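Local coordinates for ribose-phosphate pyrophosphokinase (Thermus thermophilus, PDB 7PN0), which makes phosphoribosyl pyrophosphate by transferring the diphosphate group of ATP to ribose 5-phosphate, probably as a hexamer, at residues Arg1-Pro13 and Ile18-Thr31. Numbering follows the deposited sequence.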
loop_
_atom_site.group_PDB
_atom_site.type_symbol
_atom_site.label_atom_id
_atom_site.label_comp_id
_atom_site.label_asym_id
_atom_site.label_seq_id
_atom_site.Cartn_x
_atom_site.Cartn_y
_atom_site.Cartn_z
ATOM N N ARG A 1 -25.872 9.002 6.266
ATOM C CA ARG A 1 -24.602 9.756 6.117
ATOM C C ARG A 1 -24.948 11.219 5.868
ATOM O O ARG A 1 -25.290 11.585 4.752
ATOM C CB ARG A 1 -23.727 9.154 5.008
ATOM C CG ARG A 1 -23.202 7.777 5.404
ATOM C CD ARG A 1 -22.262 7.071 4.452
ATOM N NE ARG A 1 -21.813 5.829 5.070
ATOM C CZ ARG A 1 -21.060 4.908 4.471
ATOM N NH1 ARG A 1 -20.698 3.827 5.136
ATOM N NH2 ARG A 1 -20.689 5.049 3.207
ATOM N N PRO A 2 -24.909 12.081 6.906
ATOM C CA PRO A 2 -25.136 13.505 6.716
ATOM C C PRO A 2 -24.094 14.139 5.777
ATOM O O PRO A 2 -22.939 13.797 5.829
ATOM C CB PRO A 2 -25.032 14.075 8.134
ATOM C CG PRO A 2 -24.205 13.053 8.883
ATOM C CD PRO A 2 -24.684 11.733 8.320
ATOM N N LEU A 3 -24.547 15.106 4.989
ATOM C CA LEU A 3 -23.668 15.932 4.150
ATOM C C LEU A 3 -23.098 17.066 5.017
ATOM O O LEU A 3 -23.860 17.848 5.564
ATOM C CB LEU A 3 -24.535 16.437 2.998
ATOM C CG LEU A 3 -23.880 17.440 2.052
ATOM C CD1 LEU A 3 -22.563 16.924 1.513
ATOM C CD2 LEU A 3 -24.832 17.746 0.900
ATOM N N LEU A 4 -21.788 17.196 5.109
ATOM C CA LEU A 4 -21.112 18.155 5.992
ATOM C C LEU A 4 -20.051 18.906 5.196
ATOM O O LEU A 4 -19.222 18.274 4.489
ATOM C CB LEU A 4 -20.487 17.395 7.149
ATOM C CG LEU A 4 -21.449 16.610 8.057
ATOM C CD1 LEU A 4 -20.668 15.956 9.186
ATOM C CD2 LEU A 4 -22.507 17.527 8.667
ATOM N N ILE A 5 -20.050 20.228 5.305
ATOM C CA ILE A 5 -19.095 21.038 4.518
ATOM C C ILE A 5 -18.286 21.877 5.497
ATOM O O ILE A 5 -18.871 22.382 6.483
ATOM C CB ILE A 5 -19.810 21.813 3.390
ATOM C CG1 ILE A 5 -18.865 22.744 2.648
ATOM C CG2 ILE A 5 -21.078 22.515 3.840
ATOM C CD1 ILE A 5 -19.308 23.007 1.229
ATOM N N PHE A 6 -16.967 21.897 5.287
ATOM C CA PHE A 6 -15.993 22.686 6.074
ATOM C C PHE A 6 -15.085 23.461 5.140
ATOM O O PHE A 6 -15.025 23.148 3.944
ATOM C CB PHE A 6 -15.166 21.772 6.978
ATOM C CG PHE A 6 -16.004 20.890 7.866
ATOM C CD1 PHE A 6 -16.456 19.663 7.427
ATOM C CD2 PHE A 6 -16.311 21.284 9.159
ATOM C CE1 PHE A 6 -17.250 18.872 8.247
ATOM C CE2 PHE A 6 -17.054 20.464 9.982
ATOM C CZ PHE A 6 -17.550 19.280 9.522
ATOM N N SER A 7 -14.335 24.412 5.702
ATOM C CA SER A 7 -13.467 25.335 4.941
ATOM C C SER A 7 -12.138 25.421 5.670
ATOM O O SER A 7 -12.133 25.429 6.907
ATOM C CB SER A 7 -14.113 26.689 4.780
ATOM O OG SER A 7 -13.293 27.604 4.055
ATOM N N GLY A 8 -11.059 25.488 4.914
ATOM C CA GLY A 8 -9.794 26.024 5.418
ATOM C C GLY A 8 -9.826 27.540 5.378
ATOM O O GLY A 8 -10.943 28.092 5.243
ATOM N N GLN A 9 -8.665 28.194 5.499
ATOM C CA GLN A 9 -8.566 29.682 5.605
ATOM C C GLN A 9 -8.480 30.309 4.210
ATOM O O GLN A 9 -8.688 31.531 4.098
ATOM C CB GLN A 9 -7.374 30.121 6.459
ATOM C CG GLN A 9 -7.408 29.550 7.866
ATOM C CD GLN A 9 -6.370 30.152 8.781
ATOM O OE1 GLN A 9 -6.508 30.105 10.002
ATOM N NE2 GLN A 9 -5.348 30.760 8.205
ATOM N N SER A 10 -8.256 29.517 3.165
ATOM C CA SER A 10 -7.988 30.044 1.808
ATOM C C SER A 10 -9.211 30.804 1.240
ATOM O O SER A 10 -8.990 31.857 0.641
ATOM C CB SER A 10 -7.539 28.946 0.865
ATOM O OG SER A 10 -8.616 28.025 0.609
ATOM N N ASN A 11 -10.412 30.249 1.294
ATOM C CA ASN A 11 -11.584 30.812 0.580
ATOM C C ASN A 11 -12.871 30.532 1.355
ATOM O O ASN A 11 -13.799 29.872 0.854
ATOM C CB ASN A 11 -11.607 30.332 -0.868
ATOM C CG ASN A 11 -12.435 31.250 -1.744
ATOM O OD1 ASN A 11 -13.148 32.121 -1.234
ATOM N ND2 ASN A 11 -12.354 31.058 -3.050
ATOM N N ARG A 12 -12.907 30.998 2.597
ATOM C CA ARG A 12 -14.075 30.775 3.470
ATOM C C ARG A 12 -15.329 31.372 2.823
ATOM O O ARG A 12 -16.372 30.754 2.834
ATOM C CB ARG A 12 -13.801 31.362 4.855
ATOM C CG ARG A 12 -14.900 31.063 5.852
ATOM C CD ARG A 12 -14.562 31.654 7.202
ATOM N NE ARG A 12 -15.719 31.642 8.084
ATOM C CZ ARG A 12 -16.123 30.585 8.786
ATOM N NH1 ARG A 12 -15.464 29.434 8.713
ATOM N NH2 ARG A 12 -17.181 30.687 9.574
ATOM N N PRO A 13 -15.273 32.539 2.163
ATOM C CA PRO A 13 -16.457 33.078 1.484
ATOM C C PRO A 13 -17.037 32.149 0.407
ATOM O O PRO A 13 -18.270 32.004 0.344
ATOM C CB PRO A 13 -15.928 34.392 0.886
ATOM C CG PRO A 13 -14.844 34.777 1.865
ATOM C CD PRO A 13 -14.121 33.455 2.082
ATOM N N ILE A 18 -21.139 28.058 -0.982
ATOM C CA ILE A 18 -21.459 26.653 -1.335
ATOM C C ILE A 18 -22.428 26.072 -0.291
ATOM O O ILE A 18 -23.459 25.509 -0.713
ATOM C CB ILE A 18 -20.175 25.822 -1.465
ATOM C CG1 ILE A 18 -19.330 26.282 -2.663
ATOM C CG2 ILE A 18 -20.570 24.364 -1.548
ATOM C CD1 ILE A 18 -17.917 25.725 -2.718
ATOM N N ALA A 19 -22.112 26.140 1.008
ATOM C CA ALA A 19 -22.983 25.608 2.082
ATOM C C ALA A 19 -24.392 26.228 1.975
ATOM O O ALA A 19 -25.388 25.504 2.062
ATOM C CB ALA A 19 -22.414 25.906 3.428
ATOM N N GLU A 20 -24.445 27.551 1.839
ATOM C CA GLU A 20 -25.719 28.314 1.770
ATOM C C GLU A 20 -26.528 27.827 0.568
ATOM O O GLU A 20 -27.718 27.542 0.781
ATOM C CB GLU A 20 -25.412 29.813 1.808
ATOM C CG GLU A 20 -25.038 30.284 3.210
ATOM C CD GLU A 20 -24.458 31.691 3.372
ATOM O OE1 GLU A 20 -24.134 32.060 4.534
ATOM O OE2 GLU A 20 -24.335 32.437 2.351
ATOM N N ALA A 21 -25.894 27.597 -0.590
ATOM C CA ALA A 21 -26.544 27.119 -1.822
ATOM C C ALA A 21 -27.056 25.696 -1.583
ATOM O O ALA A 21 -28.054 25.356 -2.196
ATOM C CB ALA A 21 -25.618 27.190 -3.006
ATOM N N LEU A 22 -26.455 24.923 -0.665
ATOM C CA LEU A 22 -26.949 23.548 -0.320
ATOM C C LEU A 22 -28.055 23.649 0.750
ATOM O O LEU A 22 -28.577 22.628 1.108
ATOM C CB LEU A 22 -25.770 22.711 0.213
ATOM C CG LEU A 22 -24.678 22.335 -0.796
ATOM C CD1 LEU A 22 -23.432 21.887 -0.085
ATOM C CD2 LEU A 22 -25.159 21.257 -1.728
ATOM N N GLY A 23 -28.314 24.827 1.326
ATOM C CA GLY A 23 -29.252 25.013 2.448
ATOM C C GLY A 23 -28.682 24.467 3.746
ATOM O O GLY A 23 -29.477 24.056 4.621
ATOM N N LEU A 24 -27.354 24.482 3.889
ATOM C CA LEU A 24 -26.643 23.847 5.031
ATOM C C LEU A 24 -25.785 24.892 5.704
ATOM O O LEU A 24 -25.369 25.845 5.077
ATOM C CB LEU A 24 -25.769 22.702 4.513
ATOM C CG LEU A 24 -26.516 21.493 3.988
ATOM C CD1 LEU A 24 -25.535 20.437 3.462
ATOM C CD2 LEU A 24 -27.391 20.903 5.066
ATOM N N PRO A 25 -25.488 24.763 7.003
ATOM C CA PRO A 25 -24.547 25.668 7.636
ATOM C C PRO A 25 -23.127 25.255 7.223
ATOM O O PRO A 25 -22.919 24.122 6.821
ATOM C CB PRO A 25 -24.871 25.430 9.122
ATOM C CG PRO A 25 -25.210 23.961 9.165
ATOM C CD PRO A 25 -26.029 23.753 7.915
ATOM N N LEU A 26 -22.185 26.182 7.253
ATOM C CA LEU A 26 -20.750 25.840 7.139
ATOM C C LEU A 26 -20.314 25.192 8.446
ATOM O O LEU A 26 -20.498 25.806 9.542
ATOM C CB LEU A 26 -19.945 27.108 6.859
ATOM C CG LEU A 26 -18.662 27.003 6.027
ATOM C CD1 LEU A 26 -17.475 27.524 6.780
ATOM C CD2 LEU A 26 -18.392 25.666 5.390
ATOM N N GLY A 27 -19.844 23.952 8.378
ATOM C CA GLY A 27 -19.370 23.226 9.559
ATOM C C GLY A 27 -18.361 24.033 10.354
ATOM O O GLY A 27 -17.626 24.824 9.762
ATOM N N LYS A 28 -18.319 23.852 11.675
ATOM C CA LYS A 28 -17.427 24.618 12.571
ATOM C C LYS A 28 -16.086 23.887 12.683
ATOM O O LYS A 28 -16.044 22.725 13.172
ATOM C CB LYS A 28 -18.079 24.845 13.944
ATOM C CG LYS A 28 -19.217 25.860 13.935
ATOM C CD LYS A 28 -20.033 25.910 15.243
ATOM C CE LYS A 28 -21.448 25.345 15.130
ATOM N NZ LYS A 28 -21.489 23.854 15.199
ATOM N N SER A 29 -15.013 24.525 12.248
ATOM C CA SER A 29 -13.646 23.990 12.481
ATOM C C SER A 29 -12.712 25.138 12.795
ATOM O O SER A 29 -12.920 26.226 12.217
ATOM C CB SER A 29 -13.141 23.214 11.296
ATOM O OG SER A 29 -13.208 24.001 10.122
ATOM N N THR A 30 -11.720 24.907 13.650
ATOM C CA THR A 30 -10.731 25.973 13.926
ATOM C C THR A 30 -9.359 25.538 13.447
ATOM O O THR A 30 -8.993 24.324 13.543
ATOM C CB THR A 30 -10.768 26.559 15.342
ATOM O OG1 THR A 30 -9.543 26.318 16.033
ATOM C CG2 THR A 30 -11.948 26.090 16.134
ATOM N N THR A 31 -8.675 26.517 12.879
ATOM C CA THR A 31 -7.262 26.405 12.527
ATOM C C THR A 31 -6.515 27.504 13.290
ATOM O O THR A 31 -6.951 28.675 13.215
ATOM C CB THR A 31 -7.090 26.460 11.007
ATOM O OG1 THR A 31 -7.788 25.365 10.393
ATOM C CG2 THR A 31 -5.609 26.479 10.660
HETATM O O HOH W 1 -22.145 21.455 7.011
HETATM O O HOH W 2 -15.074 24.934 8.544
#
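I5 touches helix 12-21 through A19 and I18 and the returning chain through L26. In the conformer given, with CG1 anti to the backbone N (chi1 175°), I5 CD1 reaches I18, whose side chain it meets at about a right angle, while I5 CG2 lies 3.7 Å from A19 CB. I5 CG1 also packs against L26 CD2, the two side chains again crossing at about a right angle. L3, two residues earlier on the same strand, crosses L24 at a similar angle, L3 CG 3.7 Å from L24 CD1. This is the first beta-alpha unit of the N-terminal PRTase-like domain: strand 3-7 is the outermost strand, within this chain, of the five-stranded parallel sheet, and the chain leaving the helix through a Schellman motif at G23 runs back along it. There G27 N bonds to I5 O at 2.6 Å, and two waters extend the pairing, one joining I5 N to P25 O, the other S7 N to G27 O and S29 OG. The F6 ring lies obliquely against G27, F6 CE2 3.6 Å from G27 CA, and meets Y43 edge-to-face; an alanine here would probably open a gap beside G27 and leave Y43 without its aromatic partner. Farther along, L26 CD1 sits over one face of the R12 guanidinium, 3.4 Å from R12 NH1.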